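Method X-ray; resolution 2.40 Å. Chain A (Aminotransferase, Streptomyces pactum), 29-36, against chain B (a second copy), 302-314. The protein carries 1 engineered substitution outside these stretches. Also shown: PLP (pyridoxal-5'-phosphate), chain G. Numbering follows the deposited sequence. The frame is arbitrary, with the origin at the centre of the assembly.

Chain A, residues 29-36: VSSSMRAA
Chain B 302-314: SNEAHHAGVYAGN

How do the two backbones run past each other? Chain A leaves Val A29 extended (phi/psi -145/150), bends at Ser A30 (-66/-29), extends again at Ser A31 (-102/126), and from Ser A32 to Ala A35 takes helical angles without the regular bonds. Chain B turns at Asn B303 with positive phi (56/31), just after a helix, and is extended from His B306 through Ala B308. A type I turn follows from Gly B309 to Ala B312, overlapping a type II turn from Tyr B311 to Asn B314. In register, Ser A31 CA and Ala B308 CA lie 4.0 Å apart; Ser A30 CA and Gly B313 CA are 6.1 Å apart.

What fastens the backbones at Ser A32? Ser A32 N donates to His B307 O at 2.6 Å and 175°. The same carbonyl receives a CA-H...O contact, with Ser A31 CA 3.5 Å from His B307 O. The CA-to-CB bond of Ser A32 points toward chain B, and with chi1 in m its OG accepts from His B307 N at 3.2 Å. Asn B303 has chi1 -148°, and its ND2 donates to Ser A32 O at 3.0 Å and 174°.

How does Arg A34 reach the turn? Its CA-to-CB bond points sideways, but the m, t, m chain (chi4 117°) brings the guanidinium closer. NH2 donates to Gly B309 O and to Ala B312 O, each 2.9 Å away and near the guanidinium plane. Val B310 O lies over one face, and its 3.4 Å approach to NH2 has too poor an angle for a hydrogen bond. Three of the turn's four carbonyl oxygens lie around NH2, and two of them accept from it, while NE is buried without a partner. Ser A30, rotamer p, adds a weak bond from OG to Ala B312 O at 3.1 Å; its OG also packs 3.0 Å from Ala B312 CB.

How do Met A33 and Ser A31 meet chain B, and how does the turn meet the cofactor? Met A33 (chi1 -65°, chi2 113°, chi3 -93°) starts sideways but brings CE within 3.4 Å of Ala B308 CB and 3.1 Å of His B306 NE2. Ser A31, rotamer t, shares a water with chain B: its OG is 2.9 Å from the water oxygen, which accepts from Gly B309 N at 3.3 Å. Next in sequence to Gly B309, Val B310 N donates to PLP O3P at 2.8 Å and 174°, so the turn that holds Arg A34 through its carbonyls also binds the cofactor phosphate.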

# COMPACT_ATOMS: atom_id res chain seq x y z
N VAL A 29 7.33 -3.71 15.97
CA VAL A 29 7.46 -3.19 14.59
C VAL A 29 6.23 -3.62 13.80
O VAL A 29 5.62 -4.65 14.09
CB VAL A 29 8.75 -3.66 13.86
CG1 VAL A 29 9.00 -2.83 12.60
CG2 VAL A 29 9.97 -3.58 14.76
N SER A 30 5.86 -2.80 12.82
CA SER A 30 4.62 -3.03 12.05
C SER A 30 4.68 -4.31 11.21
O SER A 30 3.65 -4.95 10.97
CB SER A 30 4.34 -1.83 11.19
OG SER A 30 5.16 -1.89 10.03
N SER A 31 5.88 -4.70 10.79
CA SER A 31 6.05 -5.91 9.98
C SER A 31 6.57 -7.05 10.82
O SER A 31 7.65 -6.94 11.45
CB SER A 31 6.99 -5.66 8.81
OG SER A 31 7.54 -6.88 8.34
N SER A 32 5.86 -8.18 10.80
CA SER A 32 6.22 -9.34 11.62
C SER A 32 7.65 -9.86 11.41
O SER A 32 8.30 -10.27 12.40
CB SER A 32 5.21 -10.47 11.45
OG SER A 32 3.94 -10.13 12.04
N MET A 33 8.19 -9.77 10.19
CA MET A 33 9.59 -10.14 9.97
C MET A 33 10.58 -9.13 10.58
O MET A 33 11.51 -9.53 11.30
CB MET A 33 9.92 -10.26 8.48
CG MET A 33 9.20 -11.37 7.74
SD MET A 33 8.03 -10.72 6.53
CE MET A 33 6.56 -10.72 7.56
N ARG A 34 10.38 -7.85 10.30
CA ARG A 34 11.32 -6.81 10.73
C ARG A 34 11.27 -6.56 12.26
O ARG A 34 12.09 -5.84 12.79
CB ARG A 34 11.08 -5.51 9.97
CG ARG A 34 11.35 -5.63 8.49
CD ARG A 34 11.25 -4.28 7.79
NE ARG A 34 9.86 -3.82 7.63
CZ ARG A 34 9.33 -2.72 8.17
NH1 ARG A 34 10.05 -1.92 8.96
NH2 ARG A 34 8.06 -2.40 7.91
N ALA A 35 10.30 -7.16 12.94
CA ALA A 35 10.27 -7.12 14.41
C ALA A 35 11.20 -8.17 15.04
O ALA A 35 11.54 -8.06 16.22
CB ALA A 35 8.84 -7.30 14.93
N ALA A 36 11.64 -9.15 14.26
CA ALA A 36 12.67 -10.10 14.70
C ALA A 36 14.09 -9.75 14.19
O ALA A 36 15.02 -10.56 14.32
CB ALA A 36 12.29 -11.51 14.26
N SER B 302 2.50 -10.62 20.57
CA SER B 302 3.32 -11.82 20.68
C SER B 302 4.02 -12.17 19.36
O SER B 302 4.79 -13.12 19.31
CB SER B 302 2.45 -12.99 21.12
OG SER B 302 1.51 -13.34 20.11
N ASN B 303 3.73 -11.42 18.29
CA ASN B 303 4.25 -11.68 16.94
C ASN B 303 3.94 -13.10 16.41
O ASN B 303 4.69 -13.67 15.61
CB ASN B 303 5.75 -11.39 16.87
CG ASN B 303 6.18 -10.89 15.50
OD1 ASN B 303 5.46 -10.10 14.86
ND2 ASN B 303 7.32 -11.33 15.04
N GLU B 304 2.81 -13.64 16.86
CA GLU B 304 2.32 -14.92 16.41
C GLU B 304 1.48 -14.70 15.14
O GLU B 304 1.57 -15.47 14.19
CB GLU B 304 1.50 -15.59 17.52
CG GLU B 304 1.28 -17.08 17.32
CD GLU B 304 0.55 -17.75 18.49
OE1 GLU B 304 0.52 -17.15 19.61
OE2 GLU B 304 0.01 -18.86 18.27
N ALA B 305 0.63 -13.67 15.14
CA ALA B 305 -0.14 -13.30 13.96
C ALA B 305 0.71 -12.45 13.01
O ALA B 305 1.85 -12.05 13.34
CB ALA B 305 -1.42 -12.56 14.34
N HIS B 306 0.16 -12.19 11.82
CA HIS B 306 0.97 -11.67 10.74
C HIS B 306 0.55 -10.31 10.26
O HIS B 306 -0.63 -10.02 10.14
CB HIS B 306 0.92 -12.62 9.54
CG HIS B 306 2.00 -12.38 8.55
ND1 HIS B 306 1.81 -11.63 7.41
CD2 HIS B 306 3.29 -12.79 8.53
CE1 HIS B 306 2.93 -11.62 6.71
NE2 HIS B 306 3.85 -12.30 7.38
N HIS B 307 1.56 -9.51 9.99
CA HIS B 307 1.41 -8.38 9.11
C HIS B 307 2.78 -8.09 8.55
O HIS B 307 3.80 -8.46 9.16
CB HIS B 307 0.84 -7.16 9.87
CG HIS B 307 0.66 -5.96 8.99
ND1 HIS B 307 -0.04 -6.02 7.80
CD2 HIS B 307 1.12 -4.70 9.10
CE1 HIS B 307 -0.04 -4.83 7.24
NE2 HIS B 307 0.68 -4.02 7.99
N ALA B 308 2.83 -7.42 7.41
CA ALA B 308 4.13 -7.20 6.77
C ALA B 308 4.12 -6.00 5.85
O ALA B 308 3.11 -5.29 5.76
CB ALA B 308 4.55 -8.47 6.02
N GLY B 309 5.23 -5.81 5.12
CA GLY B 309 5.34 -4.76 4.13
C GLY B 309 6.57 -3.94 4.46
O GLY B 309 6.64 -3.31 5.51
N VAL B 310 7.53 -3.96 3.56
CA VAL B 310 8.82 -3.35 3.82
C VAL B 310 8.66 -1.86 4.18
O VAL B 310 9.44 -1.35 4.98
CB VAL B 310 9.77 -3.56 2.59
CG1 VAL B 310 9.54 -2.49 1.53
CG2 VAL B 310 11.21 -3.53 3.01
N TYR B 311 7.68 -1.18 3.58
CA TYR B 311 7.45 0.26 3.81
C TYR B 311 6.54 0.56 5.00
O TYR B 311 6.26 1.72 5.30
CB TYR B 311 6.78 0.90 2.57
CG TYR B 311 7.54 0.83 1.28
CD1 TYR B 311 8.79 1.44 1.14
CD2 TYR B 311 7.01 0.19 0.18
CE1 TYR B 311 9.51 1.36 -0.04
CE2 TYR B 311 7.71 0.12 -1.01
CZ TYR B 311 8.95 0.72 -1.12
OH TYR B 311 9.64 0.65 -2.31
N ALA B 312 6.01 -0.47 5.62
CA ALA B 312 5.02 -0.26 6.62
C ALA B 312 5.68 0.52 7.76
O ALA B 312 6.71 0.12 8.25
CB ALA B 312 4.42 -1.57 7.10
N GLY B 313 5.03 1.61 8.18
CA GLY B 313 5.51 2.36 9.32
C GLY B 313 6.84 3.07 9.03
O GLY B 313 7.62 3.25 9.92
N ASN B 314 7.11 3.42 7.77
CA ASN B 314 8.36 4.10 7.47
C ASN B 314 8.37 5.47 8.12
O ASN B 314 7.34 6.00 8.52
CB ASN B 314 8.60 4.18 5.93
CG ASN B 314 7.57 5.04 5.22
OD1 ASN B 314 7.69 6.28 5.15
ND2 ASN B 314 6.55 4.39 4.66
N1 PLP G . 8.68 -8.88 -3.88
C2 PLP G . 9.91 -9.12 -3.42
C2A PLP G . 10.85 -9.77 -4.37
C3 PLP G . 10.33 -8.71 -2.05
O3 PLP G . 11.59 -8.95 -1.61
C4 PLP G . 9.32 -8.03 -1.18
C4A PLP G . 9.67 -7.72 0.24
O4A PLP G . 10.68 -8.29 0.77
C5 PLP G . 7.98 -7.83 -1.83
C6 PLP G . 7.74 -8.30 -3.13
C5A PLP G . 6.80 -7.18 -1.17
O4P PLP G . 6.81 -5.73 -1.34
P PLP G . 6.30 -4.91 -0.03
O1P PLP G . 4.84 -5.42 0.11
O2P PLP G . 6.43 -3.45 -0.38
O3P PLP G . 7.11 -5.39 1.16
O HOH W 1 8.34 -6.71 5.56